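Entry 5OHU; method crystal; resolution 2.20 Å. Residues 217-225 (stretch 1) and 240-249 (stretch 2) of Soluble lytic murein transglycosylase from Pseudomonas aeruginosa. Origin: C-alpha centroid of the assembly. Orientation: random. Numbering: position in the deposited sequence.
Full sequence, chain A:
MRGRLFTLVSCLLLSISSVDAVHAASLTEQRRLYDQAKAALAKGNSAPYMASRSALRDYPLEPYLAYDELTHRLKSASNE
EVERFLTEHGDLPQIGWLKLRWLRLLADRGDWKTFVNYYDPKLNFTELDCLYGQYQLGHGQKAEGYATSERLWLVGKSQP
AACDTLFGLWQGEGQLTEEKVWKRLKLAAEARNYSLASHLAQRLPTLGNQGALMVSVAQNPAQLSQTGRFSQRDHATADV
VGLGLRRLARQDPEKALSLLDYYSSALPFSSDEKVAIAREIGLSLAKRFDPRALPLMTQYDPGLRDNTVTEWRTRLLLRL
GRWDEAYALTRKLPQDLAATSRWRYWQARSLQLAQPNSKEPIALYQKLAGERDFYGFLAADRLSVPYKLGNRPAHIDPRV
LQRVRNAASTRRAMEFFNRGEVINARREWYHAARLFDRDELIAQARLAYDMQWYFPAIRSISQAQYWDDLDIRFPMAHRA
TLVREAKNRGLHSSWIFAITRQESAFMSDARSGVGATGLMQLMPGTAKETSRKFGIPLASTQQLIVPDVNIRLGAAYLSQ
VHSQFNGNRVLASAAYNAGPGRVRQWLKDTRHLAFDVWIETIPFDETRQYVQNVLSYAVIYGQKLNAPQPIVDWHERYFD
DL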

# COMPACT_ATOMS: atom_id res chain seq x y z
N VAL A 217 -22.42 16.30 12.34
CA VAL A 217 -21.54 17.05 11.46
C VAL A 217 -20.60 16.11 10.71
O VAL A 217 -20.29 16.33 9.54
CB VAL A 217 -20.77 18.11 12.27
CG1 VAL A 217 -19.59 18.67 11.49
CG2 VAL A 217 -21.71 19.22 12.71
N ALA A 218 -20.13 15.05 11.38
CA ALA A 218 -19.27 14.10 10.67
C ALA A 218 -20.03 13.44 9.53
O ALA A 218 -19.47 13.20 8.46
CB ALA A 218 -18.72 13.04 11.64
N GLN A 219 -21.33 13.19 9.72
CA GLN A 219 -22.09 12.53 8.66
C GLN A 219 -22.41 13.49 7.51
O GLN A 219 -22.41 13.07 6.35
CB GLN A 219 -23.36 11.90 9.23
CG GLN A 219 -23.07 11.01 10.44
CD GLN A 219 -24.30 10.35 11.01
OE1 GLN A 219 -25.14 10.99 11.64
NE2 GLN A 219 -24.36 9.04 10.87
N ASN A 220 -22.70 14.75 7.82
CA ASN A 220 -22.97 15.80 6.83
C ASN A 220 -22.34 17.10 7.27
O ASN A 220 -22.99 17.94 7.93
CB ASN A 220 -24.47 16.02 6.63
CG ASN A 220 -24.76 17.17 5.63
OD1 ASN A 220 -25.87 17.72 5.60
ND2 ASN A 220 -23.77 17.53 4.82
N PRO A 221 -21.09 17.34 6.89
CA PRO A 221 -20.40 18.55 7.35
C PRO A 221 -20.88 19.82 6.67
O PRO A 221 -20.53 20.91 7.14
CB PRO A 221 -18.94 18.28 7.02
CG PRO A 221 -18.96 17.22 5.98
CD PRO A 221 -20.20 16.41 6.18
N ALA A 222 -21.65 19.74 5.59
CA ALA A 222 -22.16 20.94 4.95
C ALA A 222 -23.09 21.71 5.87
O ALA A 222 -23.38 22.87 5.59
CB ALA A 222 -22.89 20.59 3.64
N GLN A 223 -23.56 21.09 6.96
CA GLN A 223 -24.34 21.86 7.92
C GLN A 223 -23.53 22.99 8.56
O GLN A 223 -24.13 23.90 9.14
CB GLN A 223 -24.94 20.97 9.03
CG GLN A 223 -25.85 19.82 8.55
CD GLN A 223 -26.08 18.76 9.66
OE1 GLN A 223 -25.32 17.80 9.79
NE2 GLN A 223 -27.13 18.96 10.46
N LEU A 224 -22.19 22.94 8.49
CA LEU A 224 -21.41 24.05 9.03
C LEU A 224 -21.69 25.36 8.31
O LEU A 224 -21.30 26.41 8.83
CB LEU A 224 -19.91 23.73 9.01
CG LEU A 224 -19.51 22.54 9.89
CD1 LEU A 224 -18.01 22.22 9.80
CD2 LEU A 224 -19.89 22.82 11.37
N SER A 225 -22.39 25.32 7.18
CA SER A 225 -22.86 26.53 6.51
C SER A 225 -23.77 27.35 7.41
O SER A 225 -23.94 28.55 7.19
CB SER A 225 -23.62 26.17 5.23
OG SER A 225 -22.76 25.57 4.28
N VAL A 240 -15.99 20.16 17.15
CA VAL A 240 -17.02 19.79 16.18
C VAL A 240 -16.74 20.43 14.84
O VAL A 240 -16.71 19.76 13.80
CB VAL A 240 -18.41 20.17 16.71
CG1 VAL A 240 -19.45 19.99 15.61
CG2 VAL A 240 -18.73 19.28 17.91
N VAL A 241 -16.50 21.74 14.84
CA VAL A 241 -16.34 22.48 13.59
C VAL A 241 -15.07 22.04 12.87
O VAL A 241 -15.08 21.84 11.65
CB VAL A 241 -16.36 23.99 13.88
CG1 VAL A 241 -15.83 24.78 12.70
CG2 VAL A 241 -17.79 24.41 14.24
N GLY A 242 -13.99 21.82 13.61
CA GLY A 242 -12.75 21.44 12.96
C GLY A 242 -12.85 20.09 12.28
O GLY A 242 -12.34 19.91 11.17
N LEU A 243 -13.51 19.13 12.93
CA LEU A 243 -13.75 17.84 12.30
C LEU A 243 -14.55 18.01 11.03
O LEU A 243 -14.21 17.44 9.98
CB LEU A 243 -14.46 16.90 13.28
CG LEU A 243 -14.60 15.46 12.76
CD1 LEU A 243 -14.28 14.48 13.87
CD2 LEU A 243 -16.00 15.23 12.23
N GLY A 244 -15.61 18.82 11.09
CA GLY A 244 -16.44 19.03 9.91
C GLY A 244 -15.69 19.70 8.77
O GLY A 244 -15.85 19.32 7.61
N LEU A 245 -14.84 20.68 9.08
CA LEU A 245 -14.10 21.32 8.00
C LEU A 245 -13.10 20.38 7.37
O LEU A 245 -12.90 20.40 6.15
CB LEU A 245 -13.41 22.59 8.48
CG LEU A 245 -14.36 23.66 8.97
CD1 LEU A 245 -13.65 24.66 9.87
CD2 LEU A 245 -14.95 24.33 7.76
N ARG A 246 -12.46 19.53 8.18
CA ARG A 246 -11.53 18.55 7.61
C ARG A 246 -12.26 17.55 6.73
O ARG A 246 -11.77 17.18 5.66
CB ARG A 246 -10.77 17.82 8.73
CG ARG A 246 -9.37 18.39 8.97
CD ARG A 246 -9.09 18.65 10.43
NE ARG A 246 -9.52 17.55 11.29
CZ ARG A 246 -9.87 17.68 12.56
NH1 ARG A 246 -9.85 18.88 13.15
NH2 ARG A 246 -10.25 16.61 13.25
N ARG A 247 -13.44 17.11 7.16
CA ARG A 247 -14.24 16.22 6.34
C ARG A 247 -14.69 16.94 5.07
O ARG A 247 -14.49 16.43 3.96
CB ARG A 247 -15.44 15.73 7.16
CG ARG A 247 -16.46 14.84 6.43
CD ARG A 247 -15.96 13.41 6.13
NE ARG A 247 -15.17 12.81 7.20
CZ ARG A 247 -15.69 12.08 8.19
NH1 ARG A 247 -16.99 11.88 8.27
NH2 ARG A 247 -14.88 11.53 9.10
N LEU A 248 -15.24 18.14 5.22
CA LEU A 248 -15.74 18.89 4.08
C LEU A 248 -14.65 19.18 3.06
O LEU A 248 -14.92 19.26 1.85
CB LEU A 248 -16.36 20.21 4.57
CG LEU A 248 -17.14 21.09 3.60
CD1 LEU A 248 -18.35 20.32 3.06
CD2 LEU A 248 -17.57 22.38 4.33
N ALA A 249 -13.41 19.35 3.52
CA ALA A 249 -12.33 19.65 2.59
C ALA A 249 -12.12 18.55 1.56
O ALA A 249 -11.59 18.82 0.49
CB ALA A 249 -11.03 19.87 3.37

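The contact is built around a glycine. Pro221 and Gly244 bring their CA atoms to 4.7 Å, so the turn that ends one helix lies almost on the backbone of the other. Gly244 permits this: a CB there would point toward stretch 1 and clash with Val217 CG1 and Leu224 CD1. Those methyls instead rest on the bare backbone, Val217 CG1 at 3.5 Å and Leu224 CD1 at 3.6 Å from Gly244 CA, while Pro221 CB lies 3.3 Å from Gly244 O. That carbonyl already accepts the helical hydrogen bond from Leu248 N, so the proline ring, which has no donor to offer, can pack beside it without leaving an acceptor unpaired.

Around this close approach the packing is apolar. Val217 CG2 meets Val240 CG1 at 3.8 Å, both valines having chi1 in t, and Ala218 CB touches Leu243 CD2 at 3.5 Å, the leucine reaching in from a CB that points sideways. Leu224, with chi1 m and chi2 t, gives up the most area to the other stretch. Its CD2 lies 3.9 Å from Val241 CG2, while CD1 lies 3.5 Å from Val241 O and 4.0 Å from Leu245 CG. Pro221 CB packs 4.0 Å from Leu248 CB, so the compact ring packs against both the glycine and the leucine.

The polar side chain in the contact is that of Arg247. Its CB points toward stretch 1, and its aliphatic portion covers the proline, with CG 3.5 Å from Pro221 CG. The chain then folds through p values at chi2 and chi3, placing NH1 2.8 Å from Ala218 O; NH1 and NH2 have hydrogen-bonding partners elsewhere in the structure.

Stretch 1 holds its own shape through a 3-10 segment: Leu224 N donates to Pro221 O, and both Ser225 N and OG donate to Ala222 O. Together the stretches bury 493 Å².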